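Local structure of B12-binding domain-containing protein (6WTE) at residues A[219-224]-A[254-259]; A[264-269]-A[302-307]. The protein binds cobalamin and a [4Fe-4S] cluster and probably transfers methyl groups as a radical S-adenosylmethionine methylase working by non-radical catalysis. All blocks are in the same frame, centred on the assembly; numbering follows the deposited sequence.

Contact 1: A[219-224]-A[254-259]; sequences GSILTK and DEMESL
In the radical SAM core, a domain related to the TIM barrel, the opening strand meets its first long helix where I221 of strand 219-221 packs on E255 and M256 of helix 249-261. The short axes approach to 9.3 Å and run nearly antiparallel, at 173°, as in the strand-then-helix half of a beta-alpha-beta unit. I221 carries the contact. Its CG1 stands anti to the backbone N (chi1 -180°), which directs that branch to the helix, and meets M256 CG at 3.5 Å, tighter than an ordinary carbon contact; the two side chains cross at about a right angle. Beyond CG1, the terminal methyl CD1 lies against the extended E255 chain, reaching CB, CG and both oxygens, with E255 CD nearest at 3.5 Å. These two side chains slide past each other in opposite directions. One turn on, the L259 methyl CD1 rests on the backbone carbonyl S220 O at 3.6 Å. The buried E255 carboxylate takes its polar partners from elsewhere: OE2 forms a salt bridge to R199 and a hydrogen bond to Y20, and OE1 forms a salt bridge to R247. R199 also donates to S220 O, so one guanidinium ties together both sides of the contact. S220, whose CB points away from the helix, touches the bound cobalamin. Around this layer, helix 20-31 brings Y20 against S220 and I221, while helix 278-294 closes on M256 through I288, and strand 266-269 pairs in parallel with 219-221.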
loop_
_atom_site.group_PDB
_atom_site.type_symbol
_atom_site.label_atom_id
_atom_site.label_comp_id
_atom_site.label_asym_id
_atom_site.label_seq_id
_atom_site.Cartn_x
_atom_site.Cartn_y
_atom_site.Cartn_z
ATOM N N GLY A 219 -12.095 3.697 -8.482
ATOM C CA GLY A 219 -12.147 4.827 -7.578
ATOM C C GLY A 219 -11.570 4.446 -6.227
ATOM O O GLY A 219 -11.705 3.310 -5.767
ATOM N N SER A 220 -10.875 5.387 -5.615
ATOM C CA SER A 220 -10.318 5.196 -4.288
ATOM C C SER A 220 -11.015 6.145 -3.326
ATOM O O SER A 220 -11.320 7.287 -3.678
ATOM C CB SER A 220 -8.810 5.455 -4.299
ATOM O OG SER A 220 -8.527 6.615 -5.069
ATOM N N ILE A 221 -11.281 5.676 -2.114
ATOM C CA ILE A 221 -11.867 6.541 -1.099
ATOM C C ILE A 221 -11.247 6.189 0.242
ATOM O O ILE A 221 -11.256 5.026 0.656
ATOM C CB ILE A 221 -13.405 6.436 -1.038
ATOM C CG1 ILE A 221 -13.951 7.375 0.040
ATOM C CG2 ILE A 221 -13.859 4.996 -0.808
ATOM C CD1 ILE A 221 -13.763 8.865 -0.282
ATOM N N LEU A 222 -10.705 7.198 0.910
ATOM C CA LEU A 222 -10.159 7.056 2.247
ATOM C C LEU A 222 -11.230 7.441 3.256
ATOM O O LEU A 222 -11.892 8.470 3.099
ATOM C CB LEU A 222 -8.934 7.955 2.408
ATOM C CG LEU A 222 -8.323 7.983 3.804
ATOM C CD1 LEU A 222 -7.713 6.631 4.122
ATOM C CD2 LEU A 222 -7.278 9.094 3.882
ATOM N N THR A 223 -11.410 6.616 4.287
ATOM C CA THR A 223 -12.330 6.979 5.358
ATOM C C THR A 223 -11.629 7.282 6.672
ATOM O O THR A 223 -12.150 8.065 7.475
ATOM C CB THR A 223 -13.383 5.874 5.575
ATOM O OG1 THR A 223 -12.909 4.892 6.508
ATOM C CG2 THR A 223 -13.733 5.192 4.250
ATOM N N LYS A 224 -10.441 6.730 6.888
ATOM C CA LYS A 224 -9.711 6.949 8.129
ATOM C C LYS A 224 -8.259 6.546 7.921
ATOM O O LYS A 224 -7.978 5.543 7.260
ATOM C CB LYS A 224 -10.333 6.150 9.283
ATOM C CG LYS A 224 -10.419 4.652 9.016
ATOM C CD LYS A 224 -11.647 4.034 9.674
ATOM C CE LYS A 224 -11.829 2.589 9.234
ATOM N NZ LYS A 224 -13.158 2.041 9.633
ATOM N N ASP A 254 -19.527 12.889 0.673
ATOM C CA ASP A 254 -19.482 13.914 -0.374
ATOM C C ASP A 254 -18.485 13.541 -1.468
ATOM O O ASP A 254 -18.772 13.682 -2.666
ATOM C CB ASP A 254 -19.085 15.278 0.208
ATOM C CG ASP A 254 -20.244 16.026 0.847
ATOM O OD1 ASP A 254 -21.389 15.525 0.847
ATOM O OD2 ASP A 254 -19.994 17.149 1.337
ATOM N N GLU A 255 -17.298 13.080 -1.066
ATOM C CA GLU A 255 -16.274 12.695 -2.031
ATOM C C GLU A 255 -16.704 11.491 -2.860
ATOM O O GLU A 255 -16.513 11.472 -4.083
ATOM C CB GLU A 255 -14.970 12.395 -1.298
ATOM C CG GLU A 255 -13.810 12.048 -2.204
ATOM C CD GLU A 255 -12.505 11.971 -1.434
ATOM O OE1 GLU A 255 -12.454 12.536 -0.323
ATOM O OE2 GLU A 255 -11.546 11.352 -1.933
ATOM N N MET A 256 -17.265 10.467 -2.206
ATOM C CA MET A 256 -17.773 9.310 -2.936
ATOM C C MET A 256 -18.868 9.717 -3.906
ATOM O O MET A 256 -18.935 9.203 -5.026
ATOM C CB MET A 256 -18.302 8.258 -1.962
ATOM C CG MET A 256 -17.242 7.729 -1.026
ATOM S SD MET A 256 -17.920 6.604 0.204
ATOM C CE MET A 256 -18.255 5.164 -0.812
ATOM N N GLU A 257 -19.736 10.640 -3.486
ATOM C CA GLU A 257 -20.799 11.107 -4.365
ATOM C C GLU A 257 -20.220 11.834 -5.570
ATOM O O GLU A 257 -20.703 11.665 -6.694
ATOM C CB GLU A 257 -21.757 12.014 -3.589
ATOM C CG GLU A 257 -23.063 12.308 -4.303
ATOM C CD GLU A 257 -24.012 13.124 -3.450
ATOM O OE1 GLU A 257 -24.210 12.771 -2.267
ATOM O OE2 GLU A 257 -24.564 14.117 -3.965
ATOM N N SER A 258 -19.166 12.630 -5.352
ATOM C CA SER A 258 -18.513 13.334 -6.453
ATOM C C SER A 258 -17.899 12.357 -7.446
ATOM O O SER A 258 -18.012 12.545 -8.663
ATOM C CB SER A 258 -17.440 14.280 -5.913
ATOM O OG SER A 258 -16.813 14.981 -6.978
ATOM N N LEU A 259 -17.246 11.306 -6.945
ATOM C CA LEU A 259 -16.739 10.258 -7.825
ATOM C C LEU A 259 -17.872 9.627 -8.630
ATOM O O LEU A 259 -17.791 9.514 -9.859
ATOM C CB LEU A 259 -16.013 9.196 -7.003
ATOM C CG LEU A 259 -14.688 9.632 -6.378
ATOM C CD1 LEU A 259 -14.119 8.541 -5.475
ATOM C CD2 LEU A 259 -13.705 10.000 -7.484
#

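Contact 2: A[264-269]-A[302-307]; sequences ILDQHT and RLRLWV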
loop_
_atom_site.group_PDB
_atom_site.type_symbol
_atom_site.label_atom_id
_atom_site.label_comp_id
_atom_site.label_asym_id
_atom_site.label_seq_id
_atom_site.Cartn_x
_atom_site.Cartn_y
_atom_site.Cartn_z
ATOM N N ILE A 264 -17.549 7.300 -11.891
ATOM C CA ILE A 264 -16.580 6.444 -11.186
ATOM C C ILE A 264 -17.385 5.711 -10.120
ATOM O O ILE A 264 -17.464 6.105 -8.955
ATOM C CB ILE A 264 -15.410 7.254 -10.619
ATOM C CG1 ILE A 264 -14.683 8.004 -11.747
ATOM C CG2 ILE A 264 -14.451 6.354 -9.839
ATOM C CD1 ILE A 264 -13.592 8.961 -11.248
ATOM N N LEU A 265 -18.019 4.616 -10.543
ATOM C CA LEU A 265 -18.997 3.908 -9.721
ATOM C C LEU A 265 -18.365 2.836 -8.844
ATOM O O LEU A 265 -18.807 2.637 -7.707
ATOM C CB LEU A 265 -20.072 3.287 -10.612
ATOM C CG LEU A 265 -20.881 4.269 -11.460
ATOM C CD1 LEU A 265 -21.877 3.496 -12.316
ATOM C CD2 LEU A 265 -21.596 5.280 -10.570
ATOM N N ASP A 266 -17.348 2.142 -9.344
ATOM C CA ASP A 266 -16.597 1.190 -8.532
ATOM C C ASP A 266 -15.577 1.938 -7.684
ATOM O O ASP A 266 -14.664 2.577 -8.219
ATOM C CB ASP A 266 -15.898 0.162 -9.422
ATOM C CG ASP A 266 -16.871 -0.744 -10.143
ATOM O OD1 ASP A 266 -17.368 -1.700 -9.516
ATOM O OD2 ASP A 266 -17.157 -0.483 -11.331
ATOM N N GLN A 267 -15.722 1.857 -6.367
ATOM C CA GLN A 267 -14.837 2.561 -5.453
ATOM C C GLN A 267 -14.270 1.581 -4.445
ATOM O O GLN A 267 -14.990 0.728 -3.918
ATOM C CB GLN A 267 -15.569 3.707 -4.747
ATOM C CG GLN A 267 -16.183 4.694 -5.738
ATOM C CD GLN A 267 -16.973 5.805 -5.077
ATOM O OE1 GLN A 267 -16.914 5.984 -3.866
ATOM N NE2 GLN A 267 -17.723 6.561 -5.882
ATOM N N HIS A 268 -12.971 1.693 -4.208
ATOM C CA HIS A 268 -12.254 0.811 -3.299
ATOM C C HIS A 268 -11.833 1.615 -2.076
ATOM O O HIS A 268 -11.222 2.679 -2.218
ATOM C CB HIS A 268 -11.039 0.209 -4.009
ATOM C CG HIS A 268 -10.467 -0.995 -3.329
ATOM N ND1 HIS A 268 -9.691 -0.912 -2.192
ATOM C CD2 HIS A 268 -10.559 -2.313 -3.626
ATOM C CE1 HIS A 268 -9.331 -2.126 -1.818
ATOM N NE2 HIS A 268 -9.845 -2.995 -2.669
ATOM N N THR A 269 -12.173 1.123 -0.880
ATOM C CA THR A 269 -11.725 1.796 0.336
ATOM C C THR A 269 -10.207 1.693 0.436
ATOM O O THR A 269 -9.621 0.661 0.100
ATOM C CB THR A 269 -12.374 1.187 1.587
ATOM O OG1 THR A 269 -12.086 -0.215 1.655
ATOM C CG2 THR A 269 -13.876 1.390 1.562
ATOM N N ARG A 302 -25.815 3.996 -7.761
ATOM C CA ARG A 302 -25.092 3.061 -8.613
ATOM C C ARG A 302 -23.720 2.710 -8.044
ATOM O O ARG A 302 -22.896 2.121 -8.751
ATOM C CB ARG A 302 -24.963 3.634 -10.029
ATOM C CG ARG A 302 -26.316 3.838 -10.721
ATOM C CD ARG A 302 -26.177 4.366 -12.147
ATOM N NE ARG A 302 -25.532 5.673 -12.187
ATOM C CZ ARG A 302 -26.143 6.820 -11.905
ATOM N NH1 ARG A 302 -27.424 6.828 -11.555
ATOM N NH2 ARG A 302 -25.472 7.962 -11.967
ATOM N N LEU A 303 -23.466 3.039 -6.778
ATOM C CA LEU A 303 -22.177 2.746 -6.158
ATOM C C LEU A 303 -21.910 1.246 -6.117
ATOM O O LEU A 303 -22.804 0.444 -5.843
ATOM C CB LEU A 303 -22.137 3.315 -4.739
ATOM C CG LEU A 303 -20.940 2.921 -3.869
ATOM C CD1 LEU A 303 -19.658 3.551 -4.404
ATOM C CD2 LEU A 303 -21.179 3.314 -2.414
ATOM N N ARG A 304 -20.674 0.869 -6.414
ATOM C CA ARG A 304 -20.217 -0.510 -6.282
ATOM C C ARG A 304 -18.974 -0.456 -5.401
ATOM O O ARG A 304 -17.894 -0.095 -5.874
ATOM C CB ARG A 304 -19.944 -1.133 -7.647
ATOM C CG ARG A 304 -21.189 -1.161 -8.535
ATOM C CD ARG A 304 -20.969 -1.919 -9.835
ATOM N NE ARG A 304 -20.105 -1.209 -10.779
ATOM C CZ ARG A 304 -20.538 -0.430 -11.767
ATOM N NH1 ARG A 304 -21.835 -0.237 -11.955
ATOM N NH2 ARG A 304 -19.666 0.162 -12.574
ATOM N N LEU A 305 -19.134 -0.791 -4.122
ATOM C CA LEU A 305 -18.100 -0.578 -3.116
ATOM C C LEU A 305 -17.286 -1.848 -2.921
ATOM O O LEU A 305 -17.847 -2.941 -2.776
ATOM C CB LEU A 305 -18.718 -0.148 -1.785
ATOM C CG LEU A 305 -17.752 0.267 -0.677
ATOM C CD1 LEU A 305 -16.954 1.487 -1.103
ATOM C CD2 LEU A 305 -18.543 0.553 0.590
ATOM N N TRP A 306 -15.966 -1.696 -2.882
ATOM C CA TRP A 306 -15.046 -2.807 -2.687
ATOM C C TRP A 306 -14.209 -2.492 -1.459
ATOM O O TRP A 306 -13.563 -1.443 -1.405
ATOM C CB TRP A 306 -14.172 -3.012 -3.926
ATOM C CG TRP A 306 -14.997 -3.221 -5.171
ATOM C CD1 TRP A 306 -15.509 -2.253 -5.991
ATOM C CD2 TRP A 306 -15.424 -4.474 -5.714
ATOM N NE1 TRP A 306 -16.227 -2.831 -7.013
ATOM C CE2 TRP A 306 -16.194 -4.194 -6.861
ATOM C CE3 TRP A 306 -15.239 -5.808 -5.335
ATOM C CZ2 TRP A 306 -16.762 -5.199 -7.641
ATOM C CZ3 TRP A 306 -15.809 -6.804 -6.112
ATOM C CH2 TRP A 306 -16.558 -6.494 -7.252
ATOM N N VAL A 307 -14.245 -3.378 -0.466
ATOM C CA VAL A 307 -13.620 -3.086 0.820
ATOM C C VAL A 307 -12.608 -4.173 1.164
ATOM O O VAL A 307 -12.641 -5.287 0.636
ATOM C CB VAL A 307 -14.660 -2.931 1.957
ATOM C CG1 VAL A 307 -15.668 -1.836 1.617
ATOM C CG2 VAL A 307 -15.389 -4.264 2.243
#
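D266 and R304 sit side by side on neighbouring parallel strands, their side chains on the same face of the sheet, and the D266 carboxylate is gripped from two directions. R304 approaches side-on: NE donates to D266 OD1 at 3.1 Å and NH2 to D266 OD2 at 2.9 Å, closing a two-nitrogen salt bridge. Both oxygens lie near the guanidinium plane, yet the donors stand about 40° above the carboxylate plane, the two planes being 52° apart. W306 NE1 is the second donor to D266 OD1, at 3.0 Å and a fairly straight 165°, in the indole plane and on the anti lone pair. The bend at chi3 sets R304 NE beside the D266 carboxylate, and L265 CB lies 3.7 Å above one face of the R304 guanidinium, offset toward its rim. Y213 adds a hydrogen bond to D266 OD2.

The backbone sets this register. R304 N donates to L265 O, Q267 N to R304 O, W306 N to Q267 O and T269 N to W306 O, while the short strand axes come within 4.7 Å of each other. D266, H268, R304 and W306 thereby share one sheet face, where H268 CD2 meets W306 CB and H268 touches cobalamin. On the face of Q267 and L305, the methyl L303 CD1 packs against Q267 CD at 3.6 Å. Q267 NE2 reaches back to I264 O in a nearly straight bond and also donates to M256 O of helix 249-261.

Strands 266-269 and 304-309, joined through helix 278-294, form a beta-alpha-beta unit of the radical SAM core. With three donors satisfying its oxygens besides the tyrosine, D266 is probably stabilised as the anion, and the shared OD1 would tie the placing of R304 NE to that of W306 NE1.

Contacts 1 and 2 are both buried in the same radical SAM core, their centres about 9 Å apart, and are linked through strand 219-221, whose G219 bonds to the backbone of D266 and H268 in strand 266-269. Contact 1 joins sheet to helix: it buries 235 Å², chiefly by apolar packing, and its carboxylate is satisfied from outside the two segments. Contact 2 joins strand to strand: it buries 630 Å², and combines backbone bonds and a salt bridge with side-chain packing, though R302 at its start is exposed. Helix 249-261, a partner in contact 1, also backs contact 2, where L259 packs on Q267. Each contact places one residue, S220 or H268, against cobalamin.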